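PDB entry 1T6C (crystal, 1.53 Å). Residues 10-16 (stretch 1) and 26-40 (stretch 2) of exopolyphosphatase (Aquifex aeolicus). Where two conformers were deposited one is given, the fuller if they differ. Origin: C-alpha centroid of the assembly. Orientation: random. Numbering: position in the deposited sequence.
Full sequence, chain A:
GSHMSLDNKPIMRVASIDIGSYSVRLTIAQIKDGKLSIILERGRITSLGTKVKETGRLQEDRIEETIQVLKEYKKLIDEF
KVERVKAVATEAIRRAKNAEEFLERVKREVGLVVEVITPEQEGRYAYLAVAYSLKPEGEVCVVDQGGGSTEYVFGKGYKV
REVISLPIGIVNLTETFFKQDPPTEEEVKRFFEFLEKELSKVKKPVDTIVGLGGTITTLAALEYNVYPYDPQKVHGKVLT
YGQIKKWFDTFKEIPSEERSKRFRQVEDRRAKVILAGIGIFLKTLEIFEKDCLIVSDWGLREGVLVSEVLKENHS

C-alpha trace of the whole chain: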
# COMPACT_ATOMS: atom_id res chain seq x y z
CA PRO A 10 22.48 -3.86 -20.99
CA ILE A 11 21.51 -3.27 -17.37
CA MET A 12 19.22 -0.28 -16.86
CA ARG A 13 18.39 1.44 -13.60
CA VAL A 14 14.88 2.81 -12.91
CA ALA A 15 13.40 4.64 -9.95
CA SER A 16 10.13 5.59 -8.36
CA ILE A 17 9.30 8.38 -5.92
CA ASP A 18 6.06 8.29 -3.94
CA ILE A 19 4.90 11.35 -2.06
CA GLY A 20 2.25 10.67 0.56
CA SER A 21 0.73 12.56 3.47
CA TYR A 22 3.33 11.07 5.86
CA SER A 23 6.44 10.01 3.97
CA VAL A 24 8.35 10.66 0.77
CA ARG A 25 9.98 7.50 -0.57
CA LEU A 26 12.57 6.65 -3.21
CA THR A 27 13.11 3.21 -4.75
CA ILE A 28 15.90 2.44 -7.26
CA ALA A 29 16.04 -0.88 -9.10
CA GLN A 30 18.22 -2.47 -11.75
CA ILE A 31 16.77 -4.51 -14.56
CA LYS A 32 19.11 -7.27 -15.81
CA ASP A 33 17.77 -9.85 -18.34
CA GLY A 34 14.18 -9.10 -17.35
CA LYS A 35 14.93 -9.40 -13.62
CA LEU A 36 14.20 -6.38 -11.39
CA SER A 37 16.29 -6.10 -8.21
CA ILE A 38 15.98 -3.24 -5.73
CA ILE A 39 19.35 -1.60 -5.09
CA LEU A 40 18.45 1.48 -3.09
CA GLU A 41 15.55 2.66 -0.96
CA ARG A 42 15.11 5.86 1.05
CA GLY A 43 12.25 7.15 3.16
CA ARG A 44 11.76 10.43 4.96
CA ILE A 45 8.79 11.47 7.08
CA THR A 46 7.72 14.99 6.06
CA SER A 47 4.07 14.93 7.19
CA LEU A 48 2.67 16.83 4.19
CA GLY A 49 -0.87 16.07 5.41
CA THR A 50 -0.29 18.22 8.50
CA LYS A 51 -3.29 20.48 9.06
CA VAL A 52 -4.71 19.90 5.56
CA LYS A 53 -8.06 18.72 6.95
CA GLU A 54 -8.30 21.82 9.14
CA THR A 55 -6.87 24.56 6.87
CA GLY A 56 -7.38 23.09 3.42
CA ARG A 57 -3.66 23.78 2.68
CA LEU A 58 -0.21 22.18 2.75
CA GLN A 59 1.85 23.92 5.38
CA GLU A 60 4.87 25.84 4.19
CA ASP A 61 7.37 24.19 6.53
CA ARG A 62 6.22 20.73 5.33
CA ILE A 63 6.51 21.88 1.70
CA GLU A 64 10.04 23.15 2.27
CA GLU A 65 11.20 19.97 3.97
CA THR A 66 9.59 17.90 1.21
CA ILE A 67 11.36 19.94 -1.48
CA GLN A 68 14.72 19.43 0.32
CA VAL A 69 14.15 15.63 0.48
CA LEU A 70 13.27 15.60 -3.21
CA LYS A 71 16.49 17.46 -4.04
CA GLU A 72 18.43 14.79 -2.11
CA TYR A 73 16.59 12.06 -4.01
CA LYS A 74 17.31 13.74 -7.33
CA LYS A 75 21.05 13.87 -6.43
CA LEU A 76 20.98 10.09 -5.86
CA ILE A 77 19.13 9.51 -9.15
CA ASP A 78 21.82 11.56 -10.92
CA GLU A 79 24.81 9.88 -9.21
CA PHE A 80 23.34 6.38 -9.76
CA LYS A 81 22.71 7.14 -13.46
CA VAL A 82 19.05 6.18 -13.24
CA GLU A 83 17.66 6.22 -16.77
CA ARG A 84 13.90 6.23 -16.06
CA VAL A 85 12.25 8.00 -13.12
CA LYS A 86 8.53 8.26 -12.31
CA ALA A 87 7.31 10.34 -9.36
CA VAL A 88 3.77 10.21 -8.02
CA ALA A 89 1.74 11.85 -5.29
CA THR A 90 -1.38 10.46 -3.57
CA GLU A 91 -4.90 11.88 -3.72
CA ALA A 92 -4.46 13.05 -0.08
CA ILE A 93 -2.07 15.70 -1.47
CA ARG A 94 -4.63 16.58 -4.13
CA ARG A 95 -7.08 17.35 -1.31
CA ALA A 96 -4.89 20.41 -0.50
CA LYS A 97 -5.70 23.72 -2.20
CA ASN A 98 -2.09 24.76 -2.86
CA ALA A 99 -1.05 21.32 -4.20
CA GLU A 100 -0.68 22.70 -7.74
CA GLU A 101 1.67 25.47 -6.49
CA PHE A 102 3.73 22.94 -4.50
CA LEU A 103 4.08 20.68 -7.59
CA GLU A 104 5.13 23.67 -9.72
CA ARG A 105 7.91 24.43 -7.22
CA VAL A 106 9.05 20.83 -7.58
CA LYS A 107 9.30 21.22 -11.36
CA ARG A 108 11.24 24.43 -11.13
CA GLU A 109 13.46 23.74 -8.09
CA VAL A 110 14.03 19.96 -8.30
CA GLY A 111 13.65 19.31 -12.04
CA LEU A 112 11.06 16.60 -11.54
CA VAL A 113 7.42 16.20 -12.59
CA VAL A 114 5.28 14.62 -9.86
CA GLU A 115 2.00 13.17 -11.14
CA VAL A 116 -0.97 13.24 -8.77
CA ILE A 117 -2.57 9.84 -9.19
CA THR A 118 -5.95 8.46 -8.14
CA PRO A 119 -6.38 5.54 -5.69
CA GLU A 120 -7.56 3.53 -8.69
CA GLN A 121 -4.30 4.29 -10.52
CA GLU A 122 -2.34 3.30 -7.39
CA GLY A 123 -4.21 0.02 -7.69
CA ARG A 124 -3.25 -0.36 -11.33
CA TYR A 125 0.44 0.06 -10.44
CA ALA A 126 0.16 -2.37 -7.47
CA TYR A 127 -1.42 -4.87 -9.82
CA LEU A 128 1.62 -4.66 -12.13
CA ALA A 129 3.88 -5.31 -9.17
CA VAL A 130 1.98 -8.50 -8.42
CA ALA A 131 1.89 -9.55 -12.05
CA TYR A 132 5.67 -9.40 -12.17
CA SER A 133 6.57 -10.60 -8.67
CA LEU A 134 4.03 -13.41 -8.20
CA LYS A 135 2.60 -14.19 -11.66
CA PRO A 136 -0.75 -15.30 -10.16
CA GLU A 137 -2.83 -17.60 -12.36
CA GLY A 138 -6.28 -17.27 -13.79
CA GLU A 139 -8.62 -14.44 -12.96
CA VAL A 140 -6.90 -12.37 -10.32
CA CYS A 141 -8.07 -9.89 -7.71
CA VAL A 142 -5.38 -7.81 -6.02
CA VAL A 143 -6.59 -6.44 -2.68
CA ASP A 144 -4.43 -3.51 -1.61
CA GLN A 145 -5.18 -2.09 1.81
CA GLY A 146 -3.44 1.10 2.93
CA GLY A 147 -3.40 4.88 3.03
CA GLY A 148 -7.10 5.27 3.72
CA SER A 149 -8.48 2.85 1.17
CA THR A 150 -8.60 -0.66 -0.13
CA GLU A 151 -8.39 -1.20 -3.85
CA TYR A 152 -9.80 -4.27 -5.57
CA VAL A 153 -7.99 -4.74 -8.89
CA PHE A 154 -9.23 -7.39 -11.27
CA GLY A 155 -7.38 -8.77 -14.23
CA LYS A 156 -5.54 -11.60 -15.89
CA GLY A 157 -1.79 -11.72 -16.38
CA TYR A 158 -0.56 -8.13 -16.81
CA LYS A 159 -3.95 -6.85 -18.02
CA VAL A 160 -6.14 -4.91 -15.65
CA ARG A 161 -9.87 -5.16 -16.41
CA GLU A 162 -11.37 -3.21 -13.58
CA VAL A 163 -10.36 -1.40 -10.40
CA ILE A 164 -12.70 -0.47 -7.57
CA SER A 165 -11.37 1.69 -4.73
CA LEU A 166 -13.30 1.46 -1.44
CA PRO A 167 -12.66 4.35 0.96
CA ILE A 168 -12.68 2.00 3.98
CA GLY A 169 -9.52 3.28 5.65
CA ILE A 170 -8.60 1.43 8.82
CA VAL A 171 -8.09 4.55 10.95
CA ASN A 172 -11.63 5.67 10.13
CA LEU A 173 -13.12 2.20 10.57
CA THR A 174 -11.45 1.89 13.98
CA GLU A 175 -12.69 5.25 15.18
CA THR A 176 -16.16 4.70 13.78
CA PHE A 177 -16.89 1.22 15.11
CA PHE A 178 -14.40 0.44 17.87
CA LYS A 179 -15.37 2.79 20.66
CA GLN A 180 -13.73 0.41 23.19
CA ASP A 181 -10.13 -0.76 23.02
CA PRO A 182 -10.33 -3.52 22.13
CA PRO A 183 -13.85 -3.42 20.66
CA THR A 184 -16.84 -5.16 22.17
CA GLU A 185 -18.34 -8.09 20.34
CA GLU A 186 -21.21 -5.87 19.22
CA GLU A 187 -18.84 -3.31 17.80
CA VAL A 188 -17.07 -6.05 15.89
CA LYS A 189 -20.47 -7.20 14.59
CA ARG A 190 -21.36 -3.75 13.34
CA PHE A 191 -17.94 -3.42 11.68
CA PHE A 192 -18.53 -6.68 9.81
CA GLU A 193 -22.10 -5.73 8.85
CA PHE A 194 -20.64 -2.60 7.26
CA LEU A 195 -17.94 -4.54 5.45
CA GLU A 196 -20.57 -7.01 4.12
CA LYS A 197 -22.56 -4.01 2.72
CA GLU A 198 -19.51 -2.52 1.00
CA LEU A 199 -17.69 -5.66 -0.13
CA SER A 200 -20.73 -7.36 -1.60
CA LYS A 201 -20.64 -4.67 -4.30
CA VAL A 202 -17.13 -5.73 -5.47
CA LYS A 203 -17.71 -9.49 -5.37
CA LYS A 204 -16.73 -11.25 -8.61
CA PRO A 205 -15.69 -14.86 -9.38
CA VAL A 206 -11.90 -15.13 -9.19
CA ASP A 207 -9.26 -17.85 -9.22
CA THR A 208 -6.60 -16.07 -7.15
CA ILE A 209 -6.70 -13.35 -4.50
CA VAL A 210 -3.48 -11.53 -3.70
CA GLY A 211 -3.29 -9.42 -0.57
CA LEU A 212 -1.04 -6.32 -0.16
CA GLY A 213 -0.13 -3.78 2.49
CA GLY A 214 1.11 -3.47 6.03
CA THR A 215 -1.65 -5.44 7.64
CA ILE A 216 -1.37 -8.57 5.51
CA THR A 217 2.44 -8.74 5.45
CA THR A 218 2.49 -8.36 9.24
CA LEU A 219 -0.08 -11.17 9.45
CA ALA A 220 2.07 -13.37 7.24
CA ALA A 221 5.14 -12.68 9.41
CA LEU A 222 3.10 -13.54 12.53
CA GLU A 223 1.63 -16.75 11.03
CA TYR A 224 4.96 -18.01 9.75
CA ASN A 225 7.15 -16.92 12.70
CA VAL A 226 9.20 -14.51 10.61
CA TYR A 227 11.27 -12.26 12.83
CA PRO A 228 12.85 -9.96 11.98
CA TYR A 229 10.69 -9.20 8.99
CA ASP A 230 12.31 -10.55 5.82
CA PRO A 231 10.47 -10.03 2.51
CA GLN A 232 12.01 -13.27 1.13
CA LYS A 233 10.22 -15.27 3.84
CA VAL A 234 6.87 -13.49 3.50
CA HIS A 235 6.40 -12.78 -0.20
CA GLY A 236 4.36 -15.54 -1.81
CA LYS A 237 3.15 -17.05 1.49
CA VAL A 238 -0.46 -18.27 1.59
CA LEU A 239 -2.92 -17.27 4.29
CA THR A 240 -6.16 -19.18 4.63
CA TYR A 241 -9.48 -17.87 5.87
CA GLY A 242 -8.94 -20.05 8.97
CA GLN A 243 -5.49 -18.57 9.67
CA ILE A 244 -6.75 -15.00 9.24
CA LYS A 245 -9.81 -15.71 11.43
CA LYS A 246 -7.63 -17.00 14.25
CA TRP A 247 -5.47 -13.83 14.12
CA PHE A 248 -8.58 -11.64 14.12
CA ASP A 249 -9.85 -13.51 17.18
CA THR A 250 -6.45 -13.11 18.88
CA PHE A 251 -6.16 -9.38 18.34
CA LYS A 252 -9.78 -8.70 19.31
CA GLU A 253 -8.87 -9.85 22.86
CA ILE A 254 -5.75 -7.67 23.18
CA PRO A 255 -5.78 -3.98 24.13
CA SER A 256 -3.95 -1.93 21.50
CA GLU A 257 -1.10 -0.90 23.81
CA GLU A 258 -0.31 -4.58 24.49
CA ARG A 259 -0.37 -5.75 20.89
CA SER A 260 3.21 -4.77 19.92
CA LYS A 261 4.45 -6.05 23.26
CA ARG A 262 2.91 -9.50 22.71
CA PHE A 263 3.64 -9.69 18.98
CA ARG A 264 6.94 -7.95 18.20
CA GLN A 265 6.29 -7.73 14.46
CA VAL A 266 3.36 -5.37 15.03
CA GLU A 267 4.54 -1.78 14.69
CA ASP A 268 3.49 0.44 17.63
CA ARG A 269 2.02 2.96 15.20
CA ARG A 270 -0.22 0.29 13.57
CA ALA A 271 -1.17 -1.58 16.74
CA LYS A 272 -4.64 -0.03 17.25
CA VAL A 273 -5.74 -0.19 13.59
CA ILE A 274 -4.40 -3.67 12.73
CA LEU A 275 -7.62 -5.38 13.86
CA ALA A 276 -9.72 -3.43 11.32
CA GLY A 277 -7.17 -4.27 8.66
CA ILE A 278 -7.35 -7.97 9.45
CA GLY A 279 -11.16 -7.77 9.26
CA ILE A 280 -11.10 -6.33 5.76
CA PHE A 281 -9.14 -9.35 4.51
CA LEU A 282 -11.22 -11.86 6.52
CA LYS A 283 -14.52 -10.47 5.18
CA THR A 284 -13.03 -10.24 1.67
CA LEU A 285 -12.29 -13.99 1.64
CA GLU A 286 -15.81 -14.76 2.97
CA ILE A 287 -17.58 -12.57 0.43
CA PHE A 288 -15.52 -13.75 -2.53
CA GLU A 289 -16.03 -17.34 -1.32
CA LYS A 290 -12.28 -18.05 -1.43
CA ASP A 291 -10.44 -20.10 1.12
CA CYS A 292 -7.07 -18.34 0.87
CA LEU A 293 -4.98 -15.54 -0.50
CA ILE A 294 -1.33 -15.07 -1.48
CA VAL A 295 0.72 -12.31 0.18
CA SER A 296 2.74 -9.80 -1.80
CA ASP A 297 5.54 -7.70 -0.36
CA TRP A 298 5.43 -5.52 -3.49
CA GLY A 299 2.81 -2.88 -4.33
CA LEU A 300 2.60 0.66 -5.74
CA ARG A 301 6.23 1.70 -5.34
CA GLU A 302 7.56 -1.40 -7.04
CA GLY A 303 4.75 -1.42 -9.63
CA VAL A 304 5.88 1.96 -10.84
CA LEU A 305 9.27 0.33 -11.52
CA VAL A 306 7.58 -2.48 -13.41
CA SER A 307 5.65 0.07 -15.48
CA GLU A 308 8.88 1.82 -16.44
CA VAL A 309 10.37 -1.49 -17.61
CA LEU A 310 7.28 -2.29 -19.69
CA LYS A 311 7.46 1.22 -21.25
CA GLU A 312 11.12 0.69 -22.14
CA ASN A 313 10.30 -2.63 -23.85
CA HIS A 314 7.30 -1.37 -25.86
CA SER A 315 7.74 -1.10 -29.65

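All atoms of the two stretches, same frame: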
# COMPACT_ATOMS: atom_id res chain seq x y z
N PRO A 10 21.69 -4.57 -22.05
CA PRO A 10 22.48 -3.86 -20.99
C PRO A 10 21.61 -3.56 -19.78
O PRO A 10 20.42 -3.31 -19.92
CB PRO A 10 22.93 -2.56 -21.68
CG PRO A 10 22.09 -2.46 -22.93
CD PRO A 10 21.14 -3.61 -23.01
N ILE A 11 22.21 -3.60 -18.60
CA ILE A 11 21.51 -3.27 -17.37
C ILE A 11 21.00 -1.83 -17.45
O ILE A 11 21.69 -0.93 -17.92
CB ILE A 11 22.48 -3.43 -16.16
CG1 ILE A 11 22.80 -4.92 -15.93
CG2 ILE A 11 21.90 -2.80 -14.89
CD1 ILE A 11 24.06 -5.17 -15.10
N MET A 12 19.77 -1.61 -16.98
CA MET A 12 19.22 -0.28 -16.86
C MET A 12 18.76 -0.10 -15.42
O MET A 12 18.28 -1.03 -14.79
CB MET A 12 18.02 -0.11 -17.80
CG MET A 12 17.32 1.20 -17.63
SD MET A 12 16.12 1.52 -18.88
CE MET A 12 17.19 1.72 -20.37
N ARG A 13 18.95 1.09 -14.90
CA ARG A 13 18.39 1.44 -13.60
C ARG A 13 17.16 2.32 -13.77
O ARG A 13 17.10 3.20 -14.65
CB ARG A 13 19.44 2.14 -12.75
CG ARG A 13 20.59 1.23 -12.40
CD ARG A 13 21.72 1.96 -11.76
NE ARG A 13 22.67 1.03 -11.19
CZ ARG A 13 23.75 1.43 -10.55
NH1 ARG A 13 24.02 2.72 -10.39
NH2 ARG A 13 24.57 0.53 -10.05
N VAL A 14 16.16 2.09 -12.90
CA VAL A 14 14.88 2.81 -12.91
C VAL A 14 14.56 3.17 -11.47
O VAL A 14 15.05 2.55 -10.53
CB VAL A 14 13.75 1.97 -13.58
CG1 VAL A 14 14.15 1.68 -15.02
CG2 VAL A 14 13.44 0.71 -12.84
N ALA A 15 13.76 4.21 -11.28
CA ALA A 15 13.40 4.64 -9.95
C ALA A 15 11.98 5.14 -9.88
O ALA A 15 11.42 5.65 -10.85
CB ALA A 15 14.30 5.74 -9.52
N SER A 16 11.44 5.06 -8.67
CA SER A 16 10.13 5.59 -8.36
C SER A 16 10.24 6.46 -7.13
O SER A 16 11.06 6.17 -6.25
CB SER A 16 9.07 4.49 -8.13
OG SER A 16 9.35 3.76 -6.97
N LEU A 26 11.80 6.88 -1.98
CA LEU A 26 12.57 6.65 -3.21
C LEU A 26 12.91 5.16 -3.29
O LEU A 26 13.34 4.55 -2.30
CB LEU A 26 13.88 7.44 -3.18
CG LEU A 26 14.90 7.11 -4.28
CD1 LEU A 26 14.39 7.54 -5.67
CD2 LEU A 26 16.27 7.73 -3.97
N THR A 27 12.72 4.57 -4.47
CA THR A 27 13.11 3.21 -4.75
C THR A 27 13.88 3.15 -6.07
O THR A 27 13.40 3.66 -7.05
CB THR A 27 11.86 2.28 -4.83
OG1 THR A 27 11.02 2.46 -3.67
CG2 THR A 27 12.28 0.81 -4.86
N ILE A 28 15.07 2.57 -6.07
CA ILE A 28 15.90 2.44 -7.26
C ILE A 28 16.08 0.96 -7.50
O ILE A 28 16.40 0.23 -6.56
CB ILE A 28 17.26 3.13 -7.15
CG1 ILE A 28 17.13 4.63 -6.82
CG2 ILE A 28 18.04 2.95 -8.44
CD1 ILE A 28 18.44 5.39 -6.74
N ALA A 29 15.89 0.53 -8.74
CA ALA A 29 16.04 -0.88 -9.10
C ALA A 29 16.94 -0.97 -10.32
O ALA A 29 17.05 -0.02 -11.10
CB ALA A 29 14.73 -1.47 -9.37
N GLN A 30 17.58 -2.12 -10.47
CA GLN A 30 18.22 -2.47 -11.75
C GLN A 30 17.40 -3.52 -12.45
O GLN A 30 16.79 -4.36 -11.81
CB GLN A 30 19.66 -2.96 -11.52
CG GLN A 30 19.81 -4.19 -10.70
CD GLN A 30 21.10 -4.98 -11.02
OE1 GLN A 30 21.07 -6.23 -11.17
NE2 GLN A 30 22.22 -4.27 -11.13
N ILE A 31 17.36 -3.46 -13.78
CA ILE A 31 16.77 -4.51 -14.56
C ILE A 31 17.90 -5.18 -15.36
O ILE A 31 18.64 -4.50 -16.06
CB ILE A 31 15.62 -3.99 -15.47
CG1 ILE A 31 15.07 -5.12 -16.34
CG2 ILE A 31 16.07 -2.89 -16.32
CD1 ILE A 31 13.95 -5.94 -15.70
N LYS A 32 18.03 -6.49 -15.19
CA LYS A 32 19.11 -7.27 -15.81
C LYS A 32 18.49 -8.56 -16.36
O LYS A 32 18.05 -9.38 -15.59
CB LYS A 32 20.15 -7.58 -14.73
CG LYS A 32 21.31 -8.53 -15.09
CD LYS A 32 22.20 -8.70 -13.86
CE LYS A 32 23.11 -9.89 -13.94
NZ LYS A 32 24.21 -9.71 -12.95
N ASP A 33 18.43 -8.70 -17.68
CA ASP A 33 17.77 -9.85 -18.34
C ASP A 33 16.35 -10.09 -17.82
O ASP A 33 15.98 -11.21 -17.43
CB ASP A 33 18.62 -11.10 -18.18
CG ASP A 33 20.01 -10.93 -18.76
OD1 ASP A 33 20.13 -10.19 -19.77
OD2 ASP A 33 21.02 -11.46 -18.25
N GLY A 34 15.56 -9.03 -17.80
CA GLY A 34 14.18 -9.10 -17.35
C GLY A 34 13.96 -9.19 -15.84
O GLY A 34 12.81 -9.17 -15.38
N LYS A 35 15.03 -9.30 -15.07
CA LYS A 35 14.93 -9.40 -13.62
C LYS A 35 15.14 -8.02 -12.96
O LYS A 35 16.17 -7.38 -13.13
CB LYS A 35 15.98 -10.39 -13.10
CG LYS A 35 15.61 -11.13 -11.82
CD LYS A 35 14.39 -12.11 -11.96
CE LYS A 35 14.31 -12.87 -13.32
NZ LYS A 35 13.46 -12.14 -14.34
N LEU A 36 14.13 -7.59 -12.20
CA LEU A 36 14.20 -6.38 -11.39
C LEU A 36 14.73 -6.69 -9.99
O LEU A 36 14.18 -7.56 -9.30
CB LEU A 36 12.79 -5.81 -11.20
CG LEU A 36 12.26 -4.65 -12.01
CD1 LEU A 36 10.85 -4.36 -11.49
CD2 LEU A 36 13.11 -3.43 -11.92
N SER A 37 15.79 -6.00 -9.58
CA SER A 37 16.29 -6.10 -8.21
C SER A 37 16.38 -4.70 -7.64
O SER A 37 16.89 -3.80 -8.32
CB SER A 37 17.68 -6.72 -8.22
OG SER A 37 17.71 -7.97 -8.89
N ILE A 38 15.93 -4.53 -6.40
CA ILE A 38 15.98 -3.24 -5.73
C ILE A 38 17.38 -3.05 -5.19
O ILE A 38 17.88 -3.89 -4.46
CB ILE A 38 14.96 -3.22 -4.55
CG1 ILE A 38 13.57 -3.74 -4.98
CG2 ILE A 38 14.88 -1.83 -3.96
CD1 ILE A 38 13.04 -3.15 -6.26
N ILE A 39 17.99 -1.91 -5.51
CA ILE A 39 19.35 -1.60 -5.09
C ILE A 39 19.49 -0.41 -4.15
O ILE A 39 20.53 -0.22 -3.53
CB ILE A 39 20.26 -1.44 -6.33
CG1 ILE A 39 19.80 -0.26 -7.20
CG2 ILE A 39 20.25 -2.75 -7.14
CD1 ILE A 39 20.78 0.11 -8.25
N LEU A 40 18.44 0.40 -4.04
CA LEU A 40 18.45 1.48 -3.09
C LEU A 40 17.03 1.87 -2.72
O LEU A 40 16.18 1.93 -3.57
CB LEU A 40 19.20 2.69 -3.62
CG LEU A 40 19.57 3.68 -2.51
CD1 LEU A 40 20.96 3.34 -1.97
CD2 LEU A 40 19.55 5.06 -3.01
O HOH W 1 18.28 -4.58 -18.74
O HOH W 2 23.10 -1.93 -11.25
O HOH W 3 9.32 4.71 -4.12

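Strand 12-16 of stretch 1 pairs antiparallel with strand 26-32, the first strand of a hairpin in stretch 2, through a regular backbone hydrogen-bond ladder reinforced by side chains and bridging waters. The axes of strands 12-16 and 26-32 run at 155° and approach to 4.6 Å, and the contact buries 623 Å² summed over both sides.

Three residue pairs carry the ladder, each bonding in both directions. Met12 N donates to Ile31 O (3.2 Å) and Ile31 N to Met12 O (2.8 Å); Val14 N reaches Ala29 O at 2.9 Å and Ala29 N reaches Val14 O at 2.8 Å; Ser16 N to Thr27 O and Thr27 N to Ser16 O are both 2.9 Å. The N-H...O angles, 159-171°, are close to linear. Between these pairs, Arg13-Gln30 and Ala15-Ile28 are non-hydrogen-bonded, with CA atoms 4.3 Å apart; here CA-H...O contacts fill in, such as Ala15 CA to Thr27 O at 3.1 Å.

Side chains alternate between faces. On the face of Met12, Val14 and Ser16, Met12 CB packs on Ile31 CG2 (3.7 Å), while Val14 CG2 lies 4.3 Å from both Ala29 CB and Leu36 CD2, the latter from the following hairpin strand. Val14, Ala29 and Leu36 are buried, where apolar side chains cost nothing in unpaired polar groups; Met12 and Ile31, nearer the end of the ladder, are partly exposed. At the Ser16-Thr27 pair, water 3 links the hydroxyls, 3.0 Å from Ser16 OG and 2.9 Å from Thr27 OG1.

On the other face, the small Ala15 CB meets Ile28 CG1 at 4.1 Å and Leu26 CD1 at 4.3 Å. Toward the more exposed end, Ile39 CD1 covers one face of the Arg13 guanidinium, 3.6 Å from Arg13 NE. Water 2 accepts from Arg13 NE (3.0 Å) and Gln30 NE2 (2.5 Å), so one water bridges the two polar side chains of this partly exposed pair.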